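Local coordinates for AB hydrolase-1 domain-containing protein (Streptococcus mutans, PDB 4L9A), which probably hydrolyses carboxylic esters as a carboxylesterase-like member of the alpha/beta hydrolase family, at residues N276-L279 against E280-Q284; L136-G140 against L141-T145. One frame throughout, in Å; residues are numbered along the deposited sequence.

Contact 1 (N276-L279 against E280-Q284)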
ATOM      1  N   ASN A 276       8.998  13.396   4.646  1.00 37.00           N
ATOM      2  CA  ASN A 276       9.447  14.716   4.216  1.00 39.87           C
ATOM      3  C   ASN A 276       9.912  14.671   2.771  1.00 39.41           C
ATOM      4  O   ASN A 276       9.560  15.535   1.964  1.00 43.10           O
ATOM      5  CB  ASN A 276      10.563  15.249   5.118  1.00 51.39           C
ATOM      6  CG  ASN A 276      10.040  15.743   6.457  1.00 61.80           C
ATOM      7  OD1 ASN A 276       8.936  16.288   6.544  1.00 64.13           O
ATOM      8  ND2 ASN A 276      10.827  15.548   7.508  1.00 65.22           N
ATOM      9  N   SER A 277      10.705  13.653   2.450  1.00 31.30           N
ATOM     10  CA  SER A 277      11.174  13.447   1.092  1.00 35.33           C
ATOM     11  C   SER A 277      10.026  13.089   0.155  1.00 34.04           C
ATOM     12  O   SER A 277       9.939  13.606  -0.964  1.00 32.67           O
ATOM     13  CB  SER A 277      12.242  12.354   1.056  1.00 41.41           C
ATOM     14  OG  SER A 277      12.674  12.115  -0.269  1.00 50.44           O
ATOM     15  N   ILE A 278       9.142  12.208   0.614  1.00 31.39           N
ATOM     16  CA  ILE A 278       7.993  11.808  -0.188  1.00 30.04           C
ATOM     17  C   ILE A 278       7.137  13.018  -0.551  1.00 32.55           C
ATOM     18  O   ILE A 278       6.789  13.220  -1.716  1.00 36.26           O
ATOM     19  CB  ILE A 278       7.149  10.729   0.537  1.00 27.30           C
ATOM     20  CG1 ILE A 278       7.997   9.465   0.736  1.00 28.15           C
ATOM     21  CG2 ILE A 278       5.864  10.430  -0.242  1.00 24.47           C
ATOM     22  CD1 ILE A 278       7.394   8.466   1.743  1.00 28.91           C
ATOM     23  N   LEU A 279       6.818  13.837   0.445  1.00 33.78           N
ATOM     24  CA  LEU A 279       6.001  15.021   0.204  1.00 36.69           C
ATOM     25  C   LEU A 279       6.667  15.989  -0.767  1.00 37.90           C
ATOM     26  O   LEU A 279       6.020  16.580  -1.633  1.00 37.70           O
ATOM     27  CB  LEU A 279       5.672  15.725   1.523  1.00 40.22           C
ATOM     28  CG  LEU A 279       4.330  15.317   2.135  1.00 43.79           C
ATOM     29  CD1 LEU A 279       3.179  15.818   1.271  1.00 43.50           C
ATOM     30  CD2 LEU A 279       4.237  13.809   2.329  1.00 35.60           C
ATOM     31  N   GLU A 280       7.969  16.157  -0.615  1.00 35.14           N
ATOM     32  CA  GLU A 280       8.735  17.016  -1.510  1.00 35.96           C
ATOM     33  C   GLU A 280       8.563  16.563  -2.977  1.00 36.39           C
ATOM     34  O   GLU A 280       8.246  17.367  -3.856  1.00 38.35           O
ATOM     35  CB  GLU A 280      10.208  16.977  -1.094  1.00 37.25           C
ATOM     36  CG  GLU A 280      11.070  18.081  -1.630  1.00 60.50           C
ATOM     37  CD  GLU A 280      12.472  18.014  -1.053  1.00 79.44           C
ATOM     38  OE1 GLU A 280      12.618  17.558   0.105  1.00 80.50           O
ATOM     39  OE2 GLU A 280      13.425  18.401  -1.762  1.00 89.27           O
ATOM     40  N   LYS A 281       8.759  15.274  -3.238  1.00 34.00           N
ATOM     41  CA  LYS A 281       8.551  14.728  -4.585  1.00 30.33           C
ATOM     42  C   LYS A 281       7.096  14.824  -5.041  1.00 35.98           C
ATOM     43  O   LYS A 281       6.817  15.104  -6.203  1.00 32.60           O
ATOM     44  CB  LYS A 281       8.995  13.269  -4.648  1.00 33.01           C
ATOM     45  CG  LYS A 281      10.434  13.062  -4.227  1.00 41.81           C
ATOM     46  CD  LYS A 281      11.337  14.060  -4.901  1.00 54.34           C
ATOM     47  CE  LYS A 281      12.701  14.095  -4.232  1.00 51.72           C
ATOM     48  NZ  LYS A 281      13.478  15.262  -4.717  1.00 42.52           N
ATOM     49  N   VAL A 282       6.164  14.596  -4.124  1.00 33.98           N
ATOM     50  CA  VAL A 282       4.749  14.659  -4.467  1.00 34.65           C
ATOM     51  C   VAL A 282       4.348  16.068  -4.892  1.00 41.08           C
ATOM     52  O   VAL A 282       3.688  16.255  -5.909  1.00 39.83           O
ATOM     53  CB  VAL A 282       3.856  14.200  -3.304  1.00 37.17           C
ATOM     54  CG1 VAL A 282       2.476  14.819  -3.426  1.00 39.66           C
ATOM     55  CG2 VAL A 282       3.761  12.686  -3.281  1.00 33.76           C
ATOM     56  N   GLU A 283       4.752  17.053  -4.102  1.00 44.46           N
ATOM     57  CA  GLU A 283       4.448  18.445  -4.400  1.00 57.43           C
ATOM     58  C   GLU A 283       5.004  18.829  -5.765  1.00 56.77           C
ATOM     59  O   GLU A 283       4.343  19.503  -6.547  1.00 65.39           O
ATOM     60  CB  GLU A 283       5.018  19.357  -3.315  1.00 67.91           C
ATOM     61  CG  GLU A 283       4.190  19.386  -2.043  1.00 80.49           C
ATOM     62  CD  GLU A 283       4.990  19.816  -0.829  1.00 91.17           C
ATOM     63  OE1 GLU A 283       6.177  20.168  -0.990  1.00 96.77           O
ATOM     64  OE2 GLU A 283       4.430  19.804   0.287  1.00 90.02           O
ATOM     65  N   GLN A 284       6.223  18.385  -6.044  1.00 47.97           N
ATOM     66  CA  GLN A 284       6.872  18.665  -7.314  1.00 50.19           C
ATOM     67  C   GLN A 284       6.114  18.017  -8.468  1.00 53.96           C
ATOM     68  O   GLN A 284       5.951  18.617  -9.529  1.00 59.05           O
ATOM     69  CB  GLN A 284       8.319  18.176  -7.283  1.00 42.18           C
ATOM     70  CG  GLN A 284       8.984  18.095  -8.643  1.00 52.64           C
ATOM     71  CD  GLN A 284      10.424  17.632  -8.557  1.00 55.56           C
ATOM     72  OE1 GLN A 284      10.751  16.720  -7.800  1.00 53.89           O
ATOM     73  NE2 GLN A 284      11.295  18.263  -9.331  1.00 62.49           N
TER

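Contact 2 (L136-G140 against L141-T145)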
ATOM      1  N   LEU A 136      -3.379  10.277 -12.129  1.00 37.87           N
ATOM      2  CA  LEU A 136      -2.376  11.320 -12.363  1.00 34.39           C
ATOM      3  C   LEU A 136      -0.956  10.926 -11.938  1.00 34.94           C
ATOM      4  O   LEU A 136       0.005  11.632 -12.250  1.00 42.66           O
ATOM      5  CB  LEU A 136      -2.763  12.605 -11.637  1.00 41.30           C
ATOM      6  CG  LEU A 136      -4.120  13.180 -12.037  1.00 50.23           C
ATOM      7  CD1 LEU A 136      -4.473  14.357 -11.153  1.00 54.30           C
ATOM      8  CD2 LEU A 136      -4.109  13.582 -13.496  1.00 54.05           C
ATOM      9  N   GLY A 137      -0.817   9.825 -11.216  1.00 38.70           N
ATOM     10  CA  GLY A 137       0.485   9.466 -10.694  1.00 33.51           C
ATOM     11  C   GLY A 137       0.464   8.242  -9.811  1.00 36.16           C
ATOM     12  O   GLY A 137      -0.554   7.907  -9.191  1.00 32.69           O
ATOM     13  N   PHE A 138       1.606   7.571  -9.753  1.00 26.84           N
ATOM     14  CA  PHE A 138       1.802   6.447  -8.849  1.00 29.49           C
ATOM     15  C   PHE A 138       2.921   6.790  -7.880  1.00 28.07           C
ATOM     16  O   PHE A 138       3.972   7.266  -8.295  1.00 27.07           O
ATOM     17  CB  PHE A 138       2.157   5.184  -9.634  1.00 29.13           C
ATOM     18  CG  PHE A 138       2.499   4.004  -8.761  1.00 28.52           C
ATOM     19  CD1 PHE A 138       1.500   3.295  -8.107  1.00 24.45           C
ATOM     20  CD2 PHE A 138       3.823   3.602  -8.604  1.00 27.99           C
ATOM     21  CE1 PHE A 138       1.805   2.206  -7.298  1.00 23.59           C
ATOM     22  CE2 PHE A 138       4.138   2.528  -7.802  1.00 24.33           C
ATOM     23  CZ  PHE A 138       3.129   1.823  -7.141  1.00 25.55           C
ATOM     24  N   ILE A 139       2.683   6.567  -6.591  1.00 27.98           N
ATOM     25  CA  ILE A 139       3.694   6.792  -5.566  1.00 28.63           C
ATOM     26  C   ILE A 139       3.927   5.465  -4.859  1.00 28.69           C
ATOM     27  O   ILE A 139       3.053   4.958  -4.159  1.00 27.09           O
ATOM     28  CB  ILE A 139       3.244   7.848  -4.533  1.00 24.55           C
ATOM     29  CG1 ILE A 139       2.700   9.106  -5.228  1.00 30.02           C
ATOM     30  CG2 ILE A 139       4.380   8.181  -3.586  1.00 29.47           C
ATOM     31  CD1 ILE A 139       3.709   9.815  -6.113  1.00 37.79           C
ATOM     32  N   GLY A 140       5.087   4.862  -5.064  1.00 23.19           N
ATOM     33  CA  GLY A 140       5.287   3.541  -4.500  1.00 23.19           C
ATOM     34  C   GLY A 140       6.378   3.516  -3.453  1.00 27.81           C
ATOM     35  O   GLY A 140       7.499   3.952  -3.699  1.00 30.66           O
ATOM     36  N   LEU A 141       6.039   3.013  -2.277  1.00 22.37           N
ATOM     37  CA  LEU A 141       7.021   2.788  -1.237  1.00 20.29           C
ATOM     38  C   LEU A 141       7.381   1.305  -1.248  1.00 24.27           C
ATOM     39  O   LEU A 141       6.601   0.472  -0.795  1.00 25.59           O
ATOM     40  CB  LEU A 141       6.470   3.210   0.131  1.00 22.50           C
ATOM     41  CG  LEU A 141       6.049   4.678   0.293  1.00 29.51           C
ATOM     42  CD1 LEU A 141       6.993   5.650  -0.418  1.00 23.93           C
ATOM     43  CD2 LEU A 141       4.606   4.890  -0.182  1.00 29.02           C
ATOM     44  N   GLU A 142       8.560   0.982  -1.790  1.00 22.82           N
ATOM     45  CA  GLU A 142       8.971  -0.412  -2.006  1.00 23.13           C
ATOM     46  C   GLU A 142       7.829  -1.335  -2.456  1.00 22.06           C
ATOM     47  O   GLU A 142       7.545  -2.368  -1.836  1.00 19.11           O
ATOM     48  CB  GLU A 142       9.712  -0.963  -0.774  1.00 25.93           C
ATOM     49  CG  GLU A 142      11.121  -0.334  -0.661  1.00 29.09           C
ATOM     50  CD  GLU A 142      12.060  -1.063   0.276  1.00 28.71           C
ATOM     51  OE1 GLU A 142      11.653  -2.062   0.920  1.00 29.58           O
ATOM     52  OE2 GLU A 142      13.222  -0.614   0.379  1.00 36.85           O
ATOM     53  N   PRO A 143       7.153  -0.947  -3.541  1.00 20.07           N
ATOM     54  CA  PRO A 143       6.084  -1.801  -4.069  1.00 19.86           C
ATOM     55  C   PRO A 143       6.652  -3.157  -4.476  1.00 26.06           C
ATOM     56  O   PRO A 143       7.769  -3.226  -4.998  1.00 22.70           O
ATOM     57  CB  PRO A 143       5.585  -1.030  -5.295  1.00 23.80           C
ATOM     58  CG  PRO A 143       6.760  -0.182  -5.709  1.00 23.51           C
ATOM     59  CD  PRO A 143       7.450   0.198  -4.418  1.00 19.12           C
ATOM     60  N   THR A 144       5.897  -4.220  -4.221  1.00 24.44           N
ATOM     61  CA  THR A 144       6.376  -5.570  -4.457  1.00 27.24           C
ATOM     62  C   THR A 144       6.520  -5.842  -5.956  1.00 25.13           C
ATOM     63  O   THR A 144       5.545  -5.718  -6.702  1.00 25.23           O
ATOM     64  CB  THR A 144       5.430  -6.608  -3.804  1.00 27.82           C
ATOM     65  OG1 THR A 144       5.170  -6.220  -2.446  1.00 24.03           O
ATOM     66  CG2 THR A 144       6.072  -7.994  -3.816  1.00 28.48           C
ATOM     67  N   THR A 145       7.733  -6.190  -6.398  1.00 30.43           N
ATOM     68  CA  THR A 145       7.965  -6.529  -7.805  1.00 28.78           C
ATOM     69  C   THR A 145       7.714  -8.006  -8.087  1.00 33.40           C
ATOM     70  O   THR A 145       7.817  -8.857  -7.192  1.00 28.83           O
ATOM     71  CB  THR A 145       9.406  -6.237  -8.259  1.00 32.46           C
ATOM     72  OG1 THR A 145      10.327  -6.977  -7.438  1.00 30.49           O
ATOM     73  CG2 THR A 145       9.716  -4.743  -8.190  1.00 27.45           C
TER

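Contact 1 (N276-L279 against E280-Q284)
Ser277 and Lys281 meet one turn apart in the alpha helix 275-287, and their backbone bond is one of four consecutive i to i+4 links that account for every carbonyl from Asn276 to Leu279. The first two are the longer ones: Glu280 N gives to Asn276 O and Lys281 N to Ser277 O, each at 3.1 Å. The next two are shorter, with Val282 N reaching Ile278 O and Glu283 N reaching Leu279 O, each at 2.8 Å. The angle at hydrogen is 170° for the donors of Lys281 and Glu283, so these two bonds are nearly straight, against 156° for the donor of Glu280. Further along, Gln284 N is taken by Glu280 O, and Ser287 OG adds a hydrogen bond to Gln284 O.

Around these backbone bonds, aliphatic carbons press against carbonyl oxygens that already have a donor. Lys281 CG turns anti to its carbonyl carbon (chi1 -56°), which lays it 3.3 Å from Ser277 O; the chain then bends and carries NZ away from 276-279. The Lys281 side chain also touches Ile236 and Phe238 of strand 235-239. The buried flank belongs to Ile278, Leu279 and Val282: Ile278 reaches Leu141, Val282 reaches Ile139, and Leu279 leans on Ile62 and Leu66. Exposed Asn276, Glu280 and Glu283 lie on the outer side, giving the helix an amphipathic character. Within the apolar flank, Ile278 CG2 lies 4.3 Å from Val282 CG2, and Val282 CG2 also rests 3.5 Å from Ile278 O.

Contact 2 (L136-G140 against L141-T145)
Phe138 and Pro143 meet where strand 134-141 runs out into the loop toward helix 146-151. The Phe138 ring swings forward along the strand, its CG anti to the backbone N (chi1 175°), and Pro143 CB comes to the ring edge, near the ring plane, 4.2 Å from Phe138 CZ. This is a loose touch. The tight part lies beside it, on the backbone of Gly140: Pro143 CD sits 3.6 Å from Gly140 C, and Phe138 CE2 is 3.6 Å from Gly140 CA. Having no side chain, Gly140 leaves room for both the proline and the phenyl ring.

None of the touching residues faces solvent, so the looser side is closed by other parts of the chain. Tyr252 brings its ring to Phe138 with the planes about 10° apart and touches Pro143 as well, while Ala124 and Met128 of helix 120-130 touch the Phe138 side chain. Leu141 turns to Cys115 and Phe238 of the adjacent strands.

Glu142, in a left-handed helical conformation, redirects the chain, and its CB points away from 136-140. Farther out, OE1 is hydrogen-bonded to His268 ND1 and forms a salt bridge with Arg243 NH2, and OE2 is hydrogen-bonded to Glu240 N, an arrangement consistent with the acid of an alpha/beta hydrolase catalytic triad.

Contact 2 comes first along the chain and contact 1 follows near the C-terminus, with His268 between them in sequence. Their centres are 14 Å apart, yet the two join directly: helix 275-287 packs on the face of the central sheet where strand 134-141 runs between 111-117 and 235-239. Ile278 CD1 reaches Leu141 CD1 at 3.6 Å, and Val282 CG2 approaches Ile139 CD1 at 4.0 Å. The centre of contact 2 lies about 8 Å from the centre of the chain, that of contact 1 about 17 Å. The sheet-and-helix layering thus places a partly buried C-terminal helix over the strand that leads to Glu142 and the probable active site.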